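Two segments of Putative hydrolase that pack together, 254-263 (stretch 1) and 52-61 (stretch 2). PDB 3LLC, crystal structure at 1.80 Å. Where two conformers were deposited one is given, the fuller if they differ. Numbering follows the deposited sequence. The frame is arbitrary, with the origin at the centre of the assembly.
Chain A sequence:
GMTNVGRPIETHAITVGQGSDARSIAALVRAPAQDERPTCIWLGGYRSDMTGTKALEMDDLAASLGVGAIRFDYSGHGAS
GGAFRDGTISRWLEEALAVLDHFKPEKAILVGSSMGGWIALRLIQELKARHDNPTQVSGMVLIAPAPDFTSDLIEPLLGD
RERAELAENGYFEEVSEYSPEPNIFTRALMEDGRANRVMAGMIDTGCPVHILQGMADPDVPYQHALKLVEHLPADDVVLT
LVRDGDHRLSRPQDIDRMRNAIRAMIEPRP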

# COMPACT_ATOMS: atom_id res chain seq x y z
N ASP A 254 16.72 8.18 -4.11
CA ASP A 254 15.38 7.95 -3.60
C ASP A 254 15.34 6.77 -2.59
O ASP A 254 14.68 6.85 -1.55
CB ASP A 254 14.36 7.68 -4.73
CG ASP A 254 14.26 8.82 -5.74
OD1 ASP A 254 14.22 10.00 -5.33
OD2 ASP A 254 14.21 8.52 -6.96
N ILE A 255 16.01 5.69 -2.93
CA ILE A 255 16.11 4.52 -2.05
C ILE A 255 16.81 4.89 -0.73
O ILE A 255 16.31 4.48 0.33
CB ILE A 255 16.84 3.37 -2.78
CG1 ILE A 255 15.98 2.84 -3.94
CG2 ILE A 255 17.20 2.18 -1.82
CD1 ILE A 255 14.58 2.38 -3.60
N ASP A 256 17.88 5.72 -0.80
CA ASP A 256 18.55 6.22 0.41
C ASP A 256 17.58 6.99 1.30
O ASP A 256 17.56 6.78 2.52
CB ASP A 256 19.74 7.13 0.06
CG ASP A 256 20.93 6.37 -0.51
OD1 ASP A 256 20.95 5.13 -0.49
OD2 ASP A 256 21.87 7.03 -0.97
N ARG A 257 16.76 7.89 0.72
CA ARG A 257 15.75 8.63 1.52
C ARG A 257 14.71 7.69 2.14
O ARG A 257 14.32 7.87 3.29
CB ARG A 257 15.02 9.73 0.70
CG ARG A 257 15.76 11.06 0.65
CD ARG A 257 14.94 12.12 -0.16
NE ARG A 257 15.01 11.83 -1.59
CZ ARG A 257 15.97 12.22 -2.41
NH1 ARG A 257 16.95 13.01 -1.99
NH2 ARG A 257 15.94 11.83 -3.69
N MSE A 258 14.24 6.71 1.37
CA MSE A 258 13.23 5.78 1.89
C MSE A 258 13.83 4.92 3.03
O MSE A 258 13.17 4.69 4.06
CB MSE A 258 12.74 4.83 0.78
CG MSE A 258 11.64 3.91 1.25
SE MSE A 258 11.19 2.52 -0.10
CE MSE A 258 12.67 1.47 0.10
N ARG A 259 15.03 4.41 2.84
CA ARG A 259 15.68 3.57 3.88
C ARG A 259 15.93 4.40 5.17
O ARG A 259 15.72 3.92 6.29
CB ARG A 259 16.98 2.97 3.36
CG ARG A 259 16.74 1.81 2.38
CD ARG A 259 18.07 1.34 1.79
NE ARG A 259 19.01 0.79 2.77
CZ ARG A 259 19.36 -0.50 2.88
NH1 ARG A 259 18.87 -1.42 2.07
NH2 ARG A 259 20.23 -0.87 3.80
N ASN A 260 16.34 5.65 5.00
CA ASN A 260 16.55 6.52 6.15
C ASN A 260 15.22 6.82 6.89
O ASN A 260 15.21 6.89 8.13
CB ASN A 260 17.26 7.81 5.75
CG ASN A 260 18.76 7.60 5.46
OD1 ASN A 260 19.37 6.64 5.93
ND2 ASN A 260 19.35 8.51 4.71
N ALA A 261 14.14 6.99 6.15
CA ALA A 261 12.80 7.24 6.73
C ALA A 261 12.34 6.02 7.57
O ALA A 261 11.84 6.18 8.69
CB ALA A 261 11.75 7.57 5.64
N ILE A 262 12.52 4.81 7.03
CA ILE A 262 12.16 3.58 7.76
C ILE A 262 13.07 3.39 9.00
O ILE A 262 12.59 3.03 10.09
CB ILE A 262 12.24 2.32 6.85
CG1 ILE A 262 11.31 2.44 5.63
CG2 ILE A 262 11.97 1.04 7.69
CD1 ILE A 262 11.63 1.42 4.50
N ARG A 263 14.39 3.62 8.85
CA ARG A 263 15.32 3.52 9.98
C ARG A 263 14.95 4.45 11.15
O ARG A 263 15.05 4.04 12.32
CB ARG A 263 16.77 3.78 9.52
CG ARG A 263 17.82 3.72 10.61
CD ARG A 263 19.20 4.05 10.05
NE ARG A 263 19.70 2.97 9.20
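Stretch 2, residues 52-61: GTKALEMDDL

Along the middle of a helix the backbone polar groups are largely satisfied internally, so polar bonds between packed helices tend to fall to side chains. Stretch 2 illustrates the principle. After Gly-52 at the N-cap position, residues 53-61 form a helix that runs in the same general sense as helix 254-263, crossing it at -43° with the axes 10.3 Å apart at closest approach. Backbone bonds of the i to i+4 kind, such as Leu-61 N to Glu-57 O at 2.9 Å and Arg-263 N to Arg-259 O at 2.9 Å, occupy the amides from Leu-56 and Met-258 onward.

Arg-259 supplies the cross-helix donors. Its NH1 gives hydrogen bonds within salt bridges to Glu-57 OE1 (3.0 Å) and, more nearly linear, to Asp-60 OD2 (2.9 Å). Its NH2 donates to a water, 3.0 Å away, that in turn donates to Asp-60 OD2 at 2.6 Å; this carboxylate oxygen thus receives both the arginine and the water. Leu-61 CD1 covers one guanidinium face, 3.7 Å from Arg-259 NH2.

Much of the remaining contact is made by hydrocarbon parts of side chains. Leu-61 CD2 meets Ile-262 CG2 at 3.8 Å, Met-58 CG lies 4.0 Å from Ile-262 CD1, and Lys-54 CG lies 3.9 Å from Ile-255 CD1, while Lys-54 NZ is satisfied elsewhere in the structure.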

# COMPACT_ATOMS: atom_id res chain seq x y z
N GLY A 52 9.71 -6.49 -6.50
CA GLY A 52 10.11 -5.15 -6.96
C GLY A 52 11.25 -4.51 -6.17
O GLY A 52 11.51 -4.87 -5.00
N THR A 53 11.94 -3.55 -6.79
CA THR A 53 13.12 -2.91 -6.18
C THR A 53 12.89 -2.34 -4.79
O THR A 53 13.68 -2.61 -3.89
CB THR A 53 13.63 -1.76 -7.07
OG1 THR A 53 14.01 -2.33 -8.32
CG2 THR A 53 14.85 -1.07 -6.45
N LYS A 54 11.84 -1.55 -4.64
CA LYS A 54 11.57 -0.89 -3.33
C LYS A 54 11.27 -1.93 -2.22
O LYS A 54 11.78 -1.80 -1.09
CB LYS A 54 10.45 0.14 -3.42
CG LYS A 54 10.81 1.44 -4.17
CD LYS A 54 9.67 2.48 -4.09
CE LYS A 54 8.34 2.09 -4.75
NZ LYS A 54 8.48 2.03 -6.28
N ALA A 55 10.49 -2.95 -2.57
CA ALA A 55 10.17 -4.05 -1.64
C ALA A 55 11.42 -4.78 -1.18
O ALA A 55 11.59 -5.04 0.04
CB ALA A 55 9.15 -5.04 -2.25
N LEU A 56 12.31 -5.11 -2.13
CA LEU A 56 13.55 -5.80 -1.81
C LEU A 56 14.46 -4.95 -0.91
O LEU A 56 15.18 -5.51 -0.05
CB LEU A 56 14.33 -6.22 -3.08
CG LEU A 56 13.75 -7.36 -3.93
CD1 LEU A 56 14.62 -7.57 -5.23
CD2 LEU A 56 13.66 -8.67 -3.13
N GLU A 57 14.47 -3.63 -1.16
CA GLU A 57 15.26 -2.70 -0.35
C GLU A 57 14.76 -2.62 1.09
O GLU A 57 15.59 -2.57 2.03
CB GLU A 57 15.33 -1.30 -0.99
CG GLU A 57 16.23 -1.28 -2.25
CD GLU A 57 17.72 -1.36 -1.99
OE1 GLU A 57 18.21 -1.16 -0.85
OE2 GLU A 57 18.46 -1.59 -2.97
N MSE A 58 13.45 -2.60 1.25
CA MSE A 58 12.81 -2.62 2.61
C MSE A 58 13.27 -3.88 3.35
O MSE A 58 13.75 -3.80 4.45
CB MSE A 58 11.29 -2.61 2.55
CG MSE A 58 10.59 -2.44 3.93
SE MSE A 58 8.84 -3.14 4.06
CE MSE A 58 9.36 -5.01 3.99
N ASP A 59 13.13 -5.04 2.72
CA ASP A 59 13.62 -6.30 3.29
C ASP A 59 15.11 -6.29 3.66
O ASP A 59 15.49 -6.78 4.74
CB ASP A 59 13.33 -7.46 2.35
CG ASP A 59 13.90 -8.79 2.88
OD1 ASP A 59 13.27 -9.39 3.78
OD2 ASP A 59 14.97 -9.21 2.41
N ASP A 60 15.96 -5.75 2.76
CA ASP A 60 17.40 -5.68 2.99
C ASP A 60 17.74 -4.79 4.21
O ASP A 60 18.56 -5.17 5.05
CB ASP A 60 18.13 -5.15 1.75
CG ASP A 60 19.62 -5.09 1.93
OD1 ASP A 60 20.26 -6.15 1.84
OD2 ASP A 60 20.15 -4.00 2.21
N LEU A 61 17.09 -3.63 4.29
CA LEU A 61 17.27 -2.74 5.45
C LEU A 61 16.88 -3.45 6.76
O LEU A 61 17.65 -3.47 7.74
CB LEU A 61 16.45 -1.49 5.29
CG LEU A 61 16.58 -0.56 6.52
CD1 LEU A 61 18.01 0.09 6.64
CD2 LEU A 61 15.49 0.45 6.49
O HOH W 1 21.99 -3.34 3.89